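Local coordinates for catabolite control protein A (Lactococcus lactis, PDB 2O20) that probably acts as a global DNA-binding regulator of carbon catabolite repression and activation, a LacI-family transcription factor that tunes gene expression to the available carbon source, at residues 126-130 / 191-195; 157-163 / 317-323; 174-180 / 269-273; 184-190 / 217-223. The protein carries 1 engineered substitution. All blocks are in the same frame, centred on the assembly; numbering follows the deposited sequence.

Interaction 1. Residues 126-130 / 191-195. With SO4 (sulfate ion), chain L.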
loop_
_atom_site.group_PDB
_atom_site.type_symbol
_atom_site.label_atom_id
_atom_site.label_comp_id
_atom_site.label_asym_id
_atom_site.label_seq_id
_atom_site.Cartn_x
_atom_site.Cartn_y
_atom_site.Cartn_z
ATOM N N MET D 126 -6.360 -13.691 -7.228
ATOM C CA MET D 126 -6.686 -13.055 -5.965
ATOM C C MET D 126 -7.907 -12.185 -6.235
ATOM O O MET D 126 -8.035 -11.618 -7.305
ATOM C CB MET D 126 -5.520 -12.169 -5.497
ATOM C CG MET D 126 -4.351 -12.863 -4.832
ATOM S SD MET D 126 -2.961 -11.695 -4.668
ATOM C CE MET D 126 -2.124 -12.001 -6.195
ATOM N N GLY D 127 -8.813 -12.105 -5.268
ATOM C CA GLY D 127 -10.042 -11.324 -5.414
ATOM C C GLY D 127 -11.104 -11.888 -4.492
ATOM O O GLY D 127 -10.887 -12.911 -3.854
ATOM N N SER D 128 -12.257 -11.234 -4.420
ATOM C CA SER D 128 -13.258 -11.593 -3.411
ATOM C C SER D 128 -13.730 -13.032 -3.581
ATOM O O SER D 128 -13.910 -13.742 -2.587
ATOM C CB SER D 128 -14.437 -10.619 -3.443
ATOM O OG SER D 128 -14.949 -10.469 -4.756
ATOM N N SER D 129 -13.930 -13.459 -4.829
ATOM C CA SER D 129 -14.163 -14.870 -5.137
ATOM C C SER D 129 -14.352 -15.113 -6.631
ATOM O O SER D 129 -14.730 -14.215 -7.383
ATOM C CB SER D 129 -15.394 -15.406 -4.406
ATOM O OG SER D 129 -16.487 -14.561 -4.687
ATOM N N LEU D 130 -14.129 -16.364 -7.020
ATOM C CA LEU D 130 -14.158 -16.794 -8.409
ATOM C C LEU D 130 -15.590 -16.940 -8.946
ATOM O O LEU D 130 -16.328 -17.842 -8.538
ATOM C CB LEU D 130 -13.392 -18.118 -8.544
ATOM C CG LEU D 130 -12.937 -18.465 -9.956
ATOM C CD1 LEU D 130 -11.867 -17.496 -10.417
ATOM C CD2 LEU D 130 -12.455 -19.915 -10.019
ATOM N N LYS D 191 -22.025 -14.854 0.840
ATOM C CA LYS D 191 -22.163 -15.993 -0.092
ATOM C C LYS D 191 -20.852 -16.728 -0.366
ATOM O O LYS D 191 -20.858 -17.918 -0.686
ATOM C CB LYS D 191 -22.778 -15.524 -1.422
ATOM C CG LYS D 191 -24.173 -14.935 -1.243
ATOM C CD LYS D 191 -24.928 -14.741 -2.554
ATOM C CE LYS D 191 -24.653 -13.383 -3.178
ATOM N NZ LYS D 191 -25.328 -13.234 -4.510
ATOM N N ASP D 192 -19.739 -16.009 -0.237
ATOM C CA ASP D 192 -18.402 -16.555 -0.433
ATOM C C ASP D 192 -17.989 -17.510 0.698
ATOM O O ASP D 192 -18.262 -17.251 1.869
ATOM C CB ASP D 192 -17.409 -15.393 -0.552
ATOM C CG ASP D 192 -17.725 -14.483 -1.731
ATOM O OD1 ASP D 192 -18.385 -14.950 -2.676
ATOM O OD2 ASP D 192 -17.310 -13.309 -1.729
ATOM N N VAL D 193 -17.302 -18.593 0.333
ATOM C CA VAL D 193 -17.005 -19.691 1.267
ATOM C C VAL D 193 -16.274 -19.205 2.521
ATOM O O VAL D 193 -16.667 -19.517 3.637
ATOM C CB VAL D 193 -16.181 -20.811 0.593
ATOM C CG1 VAL D 193 -15.741 -21.867 1.617
ATOM C CG2 VAL D 193 -16.982 -21.463 -0.515
ATOM N N GLU D 194 -15.211 -18.437 2.306
ATOM C CA GLU D 194 -14.407 -17.848 3.379
ATOM C C GLU D 194 -15.228 -17.050 4.402
ATOM O O GLU D 194 -14.949 -17.084 5.602
ATOM C CB GLU D 194 -13.280 -16.972 2.794
ATOM C CG GLU D 194 -13.700 -15.964 1.727
ATOM C CD GLU D 194 -13.722 -16.516 0.278
ATOM O OE1 GLU D 194 -13.755 -17.756 0.062
ATOM O OE2 GLU D 194 -13.710 -15.673 -0.650
ATOM N N ASN D 195 -16.260 -16.364 3.922
ATOM C CA ASN D 195 -17.156 -15.592 4.799
ATOM C C ASN D 195 -18.234 -16.417 5.537
ATOM O O ASN D 195 -18.598 -16.103 6.667
ATOM C CB ASN D 195 -17.787 -14.464 3.994
ATOM C CG ASN D 195 -16.791 -13.392 3.661
ATOM O OD1 ASN D 195 -15.898 -13.126 4.466
ATOM N ND2 ASN D 195 -16.907 -12.781 2.470
HETATM S S SO4 L . -13.637 -11.517 0.968
HETATM O O1 SO4 L . -14.305 -12.516 0.125
HETATM O O2 SO4 L . -14.657 -10.701 1.630
HETATM O O3 SO4 L . -12.807 -12.197 1.962
HETATM O O4 SO4 L . -12.806 -10.663 0.116
#

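Interaction 2. Residues 157-163 / 317-323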
loop_
_atom_site.group_PDB
_atom_site.type_symbol
_atom_site.label_atom_id
_atom_site.label_comp_id
_atom_site.label_asym_id
_atom_site.label_seq_id
_atom_site.Cartn_x
_atom_site.Cartn_y
_atom_site.Cartn_z
ATOM N N ILE D 157 -10.420 -26.571 -7.329
ATOM C CA ILE D 157 -9.379 -25.650 -7.781
ATOM C C ILE D 157 -8.368 -25.474 -6.643
ATOM O O ILE D 157 -8.763 -25.212 -5.514
ATOM C CB ILE D 157 -9.960 -24.294 -8.192
ATOM C CG1 ILE D 157 -11.005 -24.484 -9.296
ATOM C CG2 ILE D 157 -8.857 -23.349 -8.677
ATOM C CD1 ILE D 157 -11.848 -23.257 -9.557
ATOM N N PRO D 158 -7.061 -25.642 -6.936
ATOM C CA PRO D 158 -6.044 -25.392 -5.897
ATOM C C PRO D 158 -6.163 -24.022 -5.207
ATOM O O PRO D 158 -6.494 -23.025 -5.850
ATOM C CB PRO D 158 -4.727 -25.550 -6.661
ATOM C CG PRO D 158 -5.067 -26.496 -7.773
ATOM C CD PRO D 158 -6.443 -26.099 -8.194
ATOM N N SER D 159 -5.883 -23.983 -3.906
ATOM C CA SER D 159 -5.979 -22.740 -3.125
ATOM C C SER D 159 -5.041 -22.725 -1.911
ATOM O O SER D 159 -4.646 -23.769 -1.405
ATOM C CB SER D 159 -7.428 -22.480 -2.682
ATOM O OG SER D 159 -7.818 -23.265 -1.565
ATOM N N VAL D 160 -4.648 -21.530 -1.511
ATOM C CA VAL D 160 -3.844 -21.305 -0.312
ATOM C C VAL D 160 -4.508 -20.200 0.532
ATOM O O VAL D 160 -4.737 -19.084 0.044
ATOM C CB VAL D 160 -2.405 -20.921 -0.659
ATOM C CG1 VAL D 160 -1.519 -20.898 0.630
ATOM C CG2 VAL D 160 -1.846 -21.889 -1.678
ATOM N N ASN D 161 -4.765 -20.519 1.808
ATOM C CA ASN D 161 -5.535 -19.670 2.705
ATOM C C ASN D 161 -5.079 -19.910 4.144
ATOM O O ASN D 161 -4.352 -20.870 4.402
ATOM C CB ASN D 161 -7.049 -19.988 2.600
ATOM C CG ASN D 161 -7.661 -19.585 1.278
ATOM O OD1 ASN D 161 -8.081 -18.432 1.075
ATOM N ND2 ASN D 161 -7.753 -20.537 0.371
ATOM N N ILE D 162 -5.516 -19.048 5.065
ATOM C CA ILE D 162 -5.575 -19.383 6.505
ATOM C C ILE D 162 -6.890 -20.104 6.806
ATOM O O ILE D 162 -7.730 -20.264 5.911
ATOM C CB ILE D 162 -5.327 -18.152 7.476
ATOM C CG1 ILE D 162 -6.463 -17.123 7.453
ATOM C CG2 ILE D 162 -3.967 -17.517 7.214
ATOM C CD1 ILE D 162 -6.649 -16.402 8.765
ATOM N N ASP D 163 -7.033 -20.585 8.043
ATOM C CA ASP D 163 -8.265 -21.179 8.573
ATOM C C ASP D 163 -9.147 -20.008 9.080
ATOM O O ASP D 163 -8.998 -19.531 10.196
ATOM C CB ASP D 163 -7.928 -22.209 9.684
ATOM C CG ASP D 163 -9.152 -22.901 10.246
ATOM O OD1 ASP D 163 -10.274 -22.447 9.983
ATOM O OD2 ASP D 163 -9.001 -23.929 10.955
ATOM N N ASN D 317 -3.934 -30.082 -2.615
ATOM C CA ASN D 317 -4.108 -28.786 -3.314
ATOM C C ASN D 317 -4.960 -27.736 -2.572
ATOM O O ASN D 317 -5.076 -26.613 -3.039
ATOM C CB ASN D 317 -4.502 -28.963 -4.795
ATOM C CG ASN D 317 -5.833 -29.655 -4.993
ATOM O OD1 ASN D 317 -6.716 -29.586 -4.152
ATOM N ND2 ASN D 317 -5.985 -30.307 -6.136
ATOM N N GLN D 318 -5.513 -28.081 -1.410
ATOM C CA GLN D 318 -6.194 -27.101 -0.554
ATOM C C GLN D 318 -5.307 -26.850 0.678
ATOM O O GLN D 318 -5.412 -27.547 1.695
ATOM C CB GLN D 318 -7.564 -27.618 -0.134
ATOM C CG GLN D 318 -8.424 -28.131 -1.265
ATOM C CD GLN D 318 -8.794 -27.057 -2.237
ATOM O OE1 GLN D 318 -9.386 -26.052 -1.856
ATOM N NE2 GLN D 318 -8.443 -27.251 -3.507
ATOM N N LEU D 319 -4.413 -25.869 0.560
ATOM C CA LEU D 319 -3.384 -25.634 1.569
ATOM C C LEU D 319 -3.795 -24.565 2.570
ATOM O O LEU D 319 -4.356 -23.565 2.185
ATOM C CB LEU D 319 -2.088 -25.236 0.891
ATOM C CG LEU D 319 -1.510 -26.248 -0.114
ATOM C CD1 LEU D 319 -0.200 -25.719 -0.641
ATOM C CD2 LEU D 319 -1.337 -27.621 0.496
ATOM N N VAL D 320 -3.515 -24.797 3.851
ATOM C CA VAL D 320 -3.946 -23.902 4.930
ATOM C C VAL D 320 -2.734 -23.566 5.792
ATOM O O VAL D 320 -2.060 -24.467 6.300
ATOM C CB VAL D 320 -5.047 -24.561 5.776
ATOM C CG1 VAL D 320 -5.498 -23.657 6.932
ATOM C CG2 VAL D 320 -6.208 -24.959 4.898
ATOM N N LEU D 321 -2.419 -22.275 5.902
ATOM C CA LEU D 321 -1.245 -21.833 6.646
ATOM C C LEU D 321 -1.657 -21.327 8.020
ATOM O O LEU D 321 -2.756 -20.806 8.186
ATOM C CB LEU D 321 -0.484 -20.739 5.871
ATOM C CG LEU D 321 -0.014 -21.045 4.435
ATOM C CD1 LEU D 321 0.879 -19.911 3.933
ATOM C CD2 LEU D 321 0.681 -22.411 4.314
ATOM N N ASP D 322 -0.780 -21.459 9.014
ATOM C CA ASP D 322 -1.118 -20.983 10.361
ATOM C C ASP D 322 -1.229 -19.452 10.452
ATOM O O ASP D 322 -0.663 -18.741 9.641
ATOM C CB ASP D 322 -0.065 -21.416 11.363
ATOM C CG ASP D 322 0.056 -22.917 11.481
ATOM O OD1 ASP D 322 -0.967 -23.642 11.352
ATOM O OD2 ASP D 322 1.200 -23.341 11.699
ATOM N N HIS D 323 -1.944 -18.963 11.468
ATOM C CA HIS D 323 -2.044 -17.519 11.760
ATOM C C HIS D 323 -1.845 -17.323 13.272
ATOM O O HIS D 323 -1.827 -18.288 14.028
ATOM C CB HIS D 323 -3.431 -16.995 11.376
ATOM C CG HIS D 323 -4.535 -17.549 12.218
ATOM N ND1 HIS D 323 -5.108 -18.781 11.969
ATOM C CD2 HIS D 323 -5.137 -17.072 13.336
ATOM C CE1 HIS D 323 -6.045 -19.015 12.869
ATOM N NE2 HIS D 323 -6.062 -18.007 13.727
HETATM O O HOH W 1 -10.339 -24.109 -3.304
HETATM O O HOH W 2 -6.963 -23.371 0.996
HETATM O O HOH W 3 -4.760 -20.674 9.979
#

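Interaction 3. Residues 174-180 / 269-273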
loop_
_atom_site.group_PDB
_atom_site.type_symbol
_atom_site.label_atom_id
_atom_site.label_comp_id
_atom_site.label_asym_id
_atom_site.label_seq_id
_atom_site.Cartn_x
_atom_site.Cartn_y
_atom_site.Cartn_z
ATOM N N LYS D 174 -11.910 -13.553 22.099
ATOM C CA LYS D 174 -11.107 -12.528 22.731
ATOM C C LYS D 174 -11.963 -11.336 23.198
ATOM O O LYS D 174 -11.748 -10.787 24.277
ATOM C CB LYS D 174 -10.026 -12.061 21.749
ATOM C CG LYS D 174 -9.085 -11.037 22.310
ATOM C CD LYS D 174 -7.849 -10.870 21.438
ATOM C CE LYS D 174 -7.067 -9.676 21.855
ATOM N NZ LYS D 174 -6.386 -9.899 23.155
ATOM N N LEU D 175 -12.931 -10.937 22.387
ATOM C CA LEU D 175 -13.815 -9.815 22.746
ATOM C C LEU D 175 -14.831 -10.260 23.830
ATOM O O LEU D 175 -15.218 -9.476 24.706
ATOM C CB LEU D 175 -14.545 -9.295 21.509
ATOM C CG LEU D 175 -13.634 -8.676 20.439
ATOM C CD1 LEU D 175 -14.370 -8.406 19.142
ATOM C CD2 LEU D 175 -12.978 -7.414 20.956
ATOM N N ILE D 176 -15.265 -11.506 23.761
ATOM C CA ILE D 176 -16.126 -12.078 24.826
ATOM C C ILE D 176 -15.375 -12.031 26.151
ATOM O O ILE D 176 -15.917 -11.621 27.166
ATOM C CB ILE D 176 -16.565 -13.522 24.492
ATOM C CG1 ILE D 176 -17.608 -13.472 23.379
ATOM C CG2 ILE D 176 -17.182 -14.252 25.745
ATOM C CD1 ILE D 176 -17.863 -14.757 22.723
ATOM N N ASP D 177 -14.108 -12.420 26.128
ATOM C CA ASP D 177 -13.332 -12.516 27.351
ATOM C C ASP D 177 -12.984 -11.171 27.986
ATOM O O ASP D 177 -12.674 -11.141 29.179
ATOM C CB ASP D 177 -12.093 -13.403 27.144
ATOM C CG ASP D 177 -12.455 -14.894 26.933
ATOM O OD1 ASP D 177 -13.616 -15.296 27.176
ATOM O OD2 ASP D 177 -11.572 -15.669 26.518
ATOM N N SER D 178 -13.057 -10.072 27.225
ATOM C CA SER D 178 -12.920 -8.728 27.779
ATOM C C SER D 178 -14.281 -8.097 28.137
ATOM O O SER D 178 -14.367 -6.898 28.402
ATOM C CB SER D 178 -12.088 -7.819 26.840
ATOM O OG SER D 178 -12.644 -7.758 25.524
ATOM N N GLY D 179 -15.341 -8.916 28.174
ATOM C CA GLY D 179 -16.643 -8.481 28.663
ATOM C C GLY D 179 -17.644 -7.966 27.647
ATOM O O GLY D 179 -18.710 -7.477 28.028
ATOM N N ASN D 180 -17.337 -8.060 26.358
ATOM C CA ASN D 180 -18.281 -7.584 25.336
ATOM C C ASN D 180 -19.429 -8.594 25.132
ATOM O O ASN D 180 -19.207 -9.799 25.071
ATOM C CB ASN D 180 -17.573 -7.312 24.021
ATOM C CG ASN D 180 -16.548 -6.213 24.133
ATOM O OD1 ASN D 180 -16.901 -5.013 24.150
ATOM N ND2 ASN D 180 -15.274 -6.595 24.216
ATOM N N PHE D 269 -15.001 0.942 23.144
ATOM C CA PHE D 269 -15.131 0.261 21.850
ATOM C C PHE D 269 -13.808 -0.426 21.477
ATOM O O PHE D 269 -12.756 0.203 21.553
ATOM C CB PHE D 269 -15.593 1.187 20.714
ATOM C CG PHE D 269 -16.234 0.428 19.567
ATOM C CD1 PHE D 269 -17.618 0.245 19.524
ATOM C CD2 PHE D 269 -15.463 -0.143 18.592
ATOM C CE1 PHE D 269 -18.197 -0.505 18.498
ATOM C CE2 PHE D 269 -16.025 -0.925 17.585
ATOM C CZ PHE D 269 -17.404 -1.078 17.536
ATOM N N GLU D 270 -13.894 -1.694 21.085
ATOM C CA GLU D 270 -12.723 -2.508 20.755
ATOM C C GLU D 270 -12.840 -3.044 19.329
ATOM O O GLU D 270 -13.931 -3.326 18.860
ATOM C CB GLU D 270 -12.600 -3.690 21.698
ATOM C CG GLU D 270 -12.458 -3.362 23.191
ATOM C CD GLU D 270 -12.187 -4.599 24.022
ATOM O OE1 GLU D 270 -11.145 -5.256 23.830
ATOM O OE2 GLU D 270 -13.064 -4.954 24.857
ATOM N N ILE D 271 -11.705 -3.140 18.648
ATOM C CA ILE D 271 -11.647 -3.563 17.248
ATOM C C ILE D 271 -10.522 -4.614 17.048
ATOM O O ILE D 271 -9.404 -4.452 17.524
ATOM C CB ILE D 271 -11.386 -2.372 16.282
ATOM C CG1 ILE D 271 -12.470 -1.304 16.428
ATOM C CG2 ILE D 271 -11.329 -2.856 14.815
ATOM C CD1 ILE D 271 -12.186 -0.008 15.669
ATOM N N ILE D 272 -10.848 -5.669 16.307
ATOM C CA ILE D 272 -9.852 -6.655 15.871
ATOM C C ILE D 272 -9.961 -6.754 14.346
ATOM O O ILE D 272 -11.038 -6.985 13.814
ATOM C CB ILE D 272 -10.074 -8.054 16.540
ATOM C CG1 ILE D 272 -10.055 -7.929 18.065
ATOM C CG2 ILE D 272 -8.965 -9.051 16.036
ATOM C CD1 ILE D 272 -10.333 -9.232 18.829
ATOM N N SER D 273 -8.857 -6.515 13.658
ATOM C CA SER D 273 -8.765 -6.623 12.208
ATOM C C SER D 273 -8.391 -8.041 11.712
ATOM O O SER D 273 -8.115 -8.951 12.486
ATOM C CB SER D 273 -7.749 -5.578 11.692
ATOM O OG SER D 273 -7.854 -5.413 10.280
HETATM O O HOH W 4 -10.585 -7.724 23.767
#

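Interaction 4. Residues 184-190 / 217-223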
loop_
_atom_site.group_PDB
_atom_site.type_symbol
_atom_site.label_atom_id
_atom_site.label_comp_id
_atom_site.label_asym_id
_atom_site.label_seq_id
_atom_site.Cartn_x
_atom_site.Cartn_y
_atom_site.Cartn_z
ATOM N N ALA D 184 -20.136 -6.948 16.846
ATOM C CA ALA D 184 -20.371 -6.916 15.406
ATOM C C ALA D 184 -19.318 -7.736 14.645
ATOM O O ALA D 184 -18.178 -7.842 15.069
ATOM C CB ALA D 184 -20.362 -5.545 14.927
ATOM N N TYR D 185 -19.743 -8.316 13.532
ATOM C CA TYR D 185 -18.841 -8.870 12.525
ATOM C C TYR D 185 -19.035 -8.104 11.203
ATOM O O TYR D 185 -20.144 -8.021 10.639
ATOM C CB TYR D 185 -19.061 -10.383 12.290
ATOM C CG TYR D 185 -17.765 -11.034 11.851
ATOM C CD1 TYR D 185 -17.037 -11.827 12.728
ATOM C CD2 TYR D 185 -17.215 -10.773 10.593
ATOM C CE1 TYR D 185 -15.829 -12.365 12.355
ATOM C CE2 TYR D 185 -15.992 -11.326 10.207
ATOM C CZ TYR D 185 -15.308 -12.108 11.109
ATOM O OH TYR D 185 -14.101 -12.675 10.780
ATOM N N ILE D 186 -17.947 -7.523 10.711
ATOM C CA ILE D 186 -17.977 -6.756 9.458
ATOM C C ILE D 186 -17.203 -7.579 8.382
ATOM O O ILE D 186 -16.031 -7.924 8.574
ATOM C CB ILE D 186 -17.383 -5.323 9.629
ATOM C CG1 ILE D 186 -18.204 -4.504 10.637
ATOM C CG2 ILE D 186 -17.376 -4.596 8.307
ATOM C CD1 ILE D 186 -17.480 -3.357 11.245
ATOM N N MET D 187 -17.867 -7.893 7.277
ATOM C CA MET D 187 -17.296 -8.755 6.240
ATOM C C MET D 187 -17.628 -8.266 4.841
ATOM O O MET D 187 -18.358 -7.277 4.679
ATOM C CB MET D 187 -17.835 -10.193 6.395
ATOM C CG MET D 187 -19.378 -10.308 6.310
ATOM S SD MET D 187 -19.893 -12.050 6.250
ATOM C CE MET D 187 -19.080 -12.676 7.690
ATOM N N GLY D 188 -17.110 -9.003 3.845
ATOM C CA GLY D 188 -17.533 -8.906 2.447
ATOM C C GLY D 188 -18.860 -9.604 2.171
ATOM O O GLY D 188 -19.799 -9.486 2.946
ATOM N N SER D 189 -18.961 -10.315 1.060
ATOM C CA SER D 189 -20.199 -11.042 0.711
ATOM C C SER D 189 -20.302 -12.347 1.470
ATOM O O SER D 189 -19.413 -13.209 1.384
ATOM C CB SER D 189 -20.274 -11.304 -0.792
ATOM O OG SER D 189 -21.342 -12.199 -1.089
ATOM N N LEU D 190 -21.400 -12.530 2.201
ATOM C CA LEU D 190 -21.582 -13.749 2.980
ATOM C C LEU D 190 -21.637 -15.000 2.109
ATOM O O LEU D 190 -21.286 -16.075 2.582
ATOM C CB LEU D 190 -22.841 -13.659 3.853
ATOM C CG LEU D 190 -23.146 -14.813 4.809
ATOM C CD1 LEU D 190 -22.080 -14.893 5.899
ATOM C CD2 LEU D 190 -24.550 -14.607 5.419
ATOM N N LEU D 217 -26.219 -7.485 13.762
ATOM C CA LEU D 217 -24.843 -7.106 14.083
ATOM C C LEU D 217 -23.813 -7.665 13.087
ATOM O O LEU D 217 -22.614 -7.639 13.358
ATOM C CB LEU D 217 -24.491 -7.493 15.523
ATOM C CG LEU D 217 -25.280 -6.808 16.656
ATOM C CD1 LEU D 217 -24.780 -7.352 18.018
ATOM C CD2 LEU D 217 -25.153 -5.316 16.623
ATOM N N VAL D 218 -24.291 -8.170 11.943
ATOM C CA VAL D 218 -23.438 -8.600 10.850
ATOM C C VAL D 218 -23.636 -7.620 9.696
ATOM O O VAL D 218 -24.764 -7.271 9.310
ATOM C CB VAL D 218 -23.711 -10.057 10.418
ATOM C CG1 VAL D 218 -22.808 -10.443 9.235
ATOM C CG2 VAL D 218 -23.505 -10.992 11.598
ATOM N N PHE D 219 -22.514 -7.112 9.225
ATOM C CA PHE D 219 -22.485 -6.055 8.229
ATOM C C PHE D 219 -21.728 -6.584 7.017
ATOM O O PHE D 219 -20.505 -6.718 7.060
ATOM C CB PHE D 219 -21.822 -4.818 8.834
ATOM C CG PHE D 219 -22.598 -4.229 9.978
ATOM C CD1 PHE D 219 -23.559 -3.242 9.760
ATOM C CD2 PHE D 219 -22.424 -4.698 11.285
ATOM C CE1 PHE D 219 -24.306 -2.718 10.824
ATOM C CE2 PHE D 219 -23.175 -4.188 12.344
ATOM C CZ PHE D 219 -24.110 -3.190 12.117
ATOM N N GLU D 220 -22.476 -6.924 5.958
ATOM C CA GLU D 220 -21.914 -7.459 4.719
ATOM C C GLU D 220 -21.564 -6.420 3.637
ATOM O O GLU D 220 -22.105 -5.312 3.593
ATOM C CB GLU D 220 -22.919 -8.416 4.062
ATOM C CG GLU D 220 -23.203 -9.703 4.803
ATOM C CD GLU D 220 -24.175 -10.537 3.992
ATOM O OE1 GLU D 220 -23.817 -10.899 2.832
ATOM O OE2 GLU D 220 -25.290 -10.791 4.490
ATOM N N GLY D 221 -20.676 -6.813 2.739
ATOM C CA GLY D 221 -20.354 -6.028 1.532
ATOM C C GLY D 221 -19.347 -4.903 1.693
ATOM O O GLY D 221 -19.356 -3.919 0.931
ATOM N N ASN D 222 -18.466 -5.055 2.677
ATOM C CA ASN D 222 -17.553 -4.002 3.101
ATOM C C ASN D 222 -16.128 -4.315 2.745
ATOM O O ASN D 222 -15.595 -5.317 3.203
ATOM C CB ASN D 222 -17.676 -3.807 4.604
ATOM C CG ASN D 222 -19.006 -3.251 4.969
ATOM O OD1 ASN D 222 -19.325 -2.118 4.589
ATOM N ND2 ASN D 222 -19.830 -4.051 5.655
ATOM N N TYR D 223 -15.539 -3.454 1.913
ATOM C CA TYR D 223 -14.211 -3.691 1.337
ATOM C C TYR D 223 -13.205 -2.544 1.492
ATOM O O TYR D 223 -11.999 -2.806 1.505
ATOM C CB TYR D 223 -14.353 -4.057 -0.148
ATOM C CG TYR D 223 -15.055 -5.388 -0.413
ATOM C CD1 TYR D 223 -14.365 -6.591 -0.291
ATOM C CD2 TYR D 223 -16.404 -5.439 -0.775
ATOM C CE1 TYR D 223 -14.988 -7.811 -0.524
ATOM C CE2 TYR D 223 -17.037 -6.658 -0.981
ATOM C CZ TYR D 223 -16.318 -7.841 -0.874
ATOM O OH TYR D 223 -16.923 -9.078 -1.105
HETATM O O HOH W 5 -14.454 -6.157 6.158
HETATM O O HOH W 6 -16.633 -11.467 -0.341
#

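Interaction 1. Residues 126-130 / 191-195
Asp192 opens the contact at the N-cap position of helix 193-208. Its side chain, however, makes no capping bond; it reaches across to the loop 126-130 and accepts a hydrogen bond from Ser129, with OG of Ser129 2.8 Å from OD1 of Asp192. Serine suits this place because its short arm carries a donor that meets the acid in a narrow gap. The loop follows strand 122-125, whereas the helix belongs to the other α/β lobe, so the bond bridges the interlobe cleft typical of the periplasmic-binding-protein-like core of LacI-family regulators. One residue past Val193, Glu194 also turns toward the loop, and its OE2 comes within 2.7 Å of the carbonyl O of Ser128. Both atoms are acceptors, so this approach is no hydrogen bond; the carboxylate is satisfied instead by Thr150 OG1 and Ile151 N. Asn195 is too far from the loop to touch it, and can donate where the acids cannot: its ND2 is hydrogen-bonded to O2 of a sulfate ion at 3.2 Å. That ion, probably from the crystallisation liquor, occupies the cleft.

Interaction 2. Residues 157-163 / 317-323
Val160 lies beside Leu319 on the same face of the sheet, its CG2 4.2 Å from CB of Leu319, and its CG1 is 4.1 Å from CG of Leu321. Branched aliphatic side chains suit this face, which packs against helix 294-309. The two strands run parallel, their short axes 4.8 Å apart and inclined by 16°. Backbone hydrogen bonds alternate along them in the parallel manner: Ser159 N to Asn317 O (2.9 Å), Leu319 N to Ser159 O (2.9 Å), Asn161 N to Leu319 O (3.1 Å) and Leu321 N to Asn161 O (2.8 Å). Pro158 has no N-H to give, but its CA makes a CA-H...O contact with Asn317 O at 3.3 Å.

The face bearing Ser159, Asn161, Gln318 and Val320 is more polar. Gln318 NE2 donates to Ile157 O (2.9 Å), and one water links Ser159 OG, Asn161 ND2 and Leu319 O. The side chain of Asn161 also bonds to Tyr164 and Thr150. Further on, a water joins Asp163 N, Leu321 O and His323 ND1, while NE2 of His323 pairs with Gln170.

Strand 318-320 forms the outer edge of the lobe's six-stranded parallel sheet; strand 145-148 flanks 159-161 on its other side, and helix 294-309 covers Pro158, Val160, Leu319 and Leu321.

Interaction 3. Residues 174-180 / 269-273
A Schellman motif ends helix 164-177, and the side chains of that turn meet strand 270-272. Asn180 N bonds to Leu175 O at 3.0 Å and Gly179 N to Ile176 O at 2.9 Å; Gly179 takes the positive phi that a side chain would hinder. Beside the turn sits the buried carboxylate of Glu270. Asn180 ND2 donates to Glu270 OE2 (2.8 Å) and also to Leu175 O (2.9 Å), an amide with two protons for two acceptors. Ser178 OG lies 2.9 Å from Glu270 OE2, and a water joins Ser178 OG to Glu270 OE1. Lys332 adds a salt bridge that balances the buried charge. Next to this polar cluster Leu175 fills the apolar gap, its CD2 3.8 Å from CB of Glu270 and its CG 3.7 Å from CD1 of Ile272. Lys174 lays its CD 4.0 Å from the same CD1 while its amine reaches Ser327. A helix packed on the face of a parallel sheet is typical of the Rossmann-like lobes of the periplasmic-binding-protein fold.

Interaction 4. Residues 184-190 / 217-223
Tyr185, with chi1 at t, swings its ring away from residues 217-223 to meet Tyr202 of helix 193-208 edge-to-face. Its backbone stays in the parallel ladder: Tyr185 N to Leu217 O (3.0 Å), Phe219 N to Tyr185 O (2.9 Å) and Met187 N to Phe219 O (2.9 Å). Phe219, at chi1 m, lies alongside the neighbouring strand, so that its CE2 lies 4.1 Å from CB of Ala184 and its CB 4.1 Å from CG1 of Ile186; the small alanine leaves room for the ring. Strand 183-186, helix 193-208 and strand 218-219 make one beta-alpha-beta unit.

Past the strands the two segments stay close. Met187 O accepts from Asn222 N (3.0 Å) and Gly188 O from Gly221 N (2.8 Å). Gly221 has a positive phi, easily adopted without a side chain, and a CB on Gly188 would clash with the hydroxyl of Tyr223, whose OH is 3.6 Å from Gly188 CA. Met187, with chi1 p and chi2 t, brings its SD to 4.5 Å from CG1 of Val218. The m and t torsions of Glu220 carry OE1 to Leu190 N, a 3.0 Å hydrogen bond. The chemistry thus changes along the pair: apolar side chains pack where the strands are regular, while past them backbone hydrogen bonds, made possible by the glycines, and a carboxylate that accepts a backbone N-H join the loops.

Overall arrangement
The four contacts span both lobes of the LacI-type core. Interaction 2 closes the edge of the six-stranded sheet of one lobe; interactions 3 and 4 reach the same four-stranded sheet of the other, at its outer strands, their centres about 17 Å apart. Interaction 1 spans the cleft between the lobes, its centre about 13 Å from those of interactions 2 and 4. It touches interaction 2 through Leu130 and Ile157, and interaction 4 through Asn195 and Ser189. Along the chain, 4 is nested within 3 and 3 within 2, while the segments of interaction 1 alternate with those of all three. Strand 318-320 returns to the first lobe before the chain ends beside strand 270-272, interweaving the lobes.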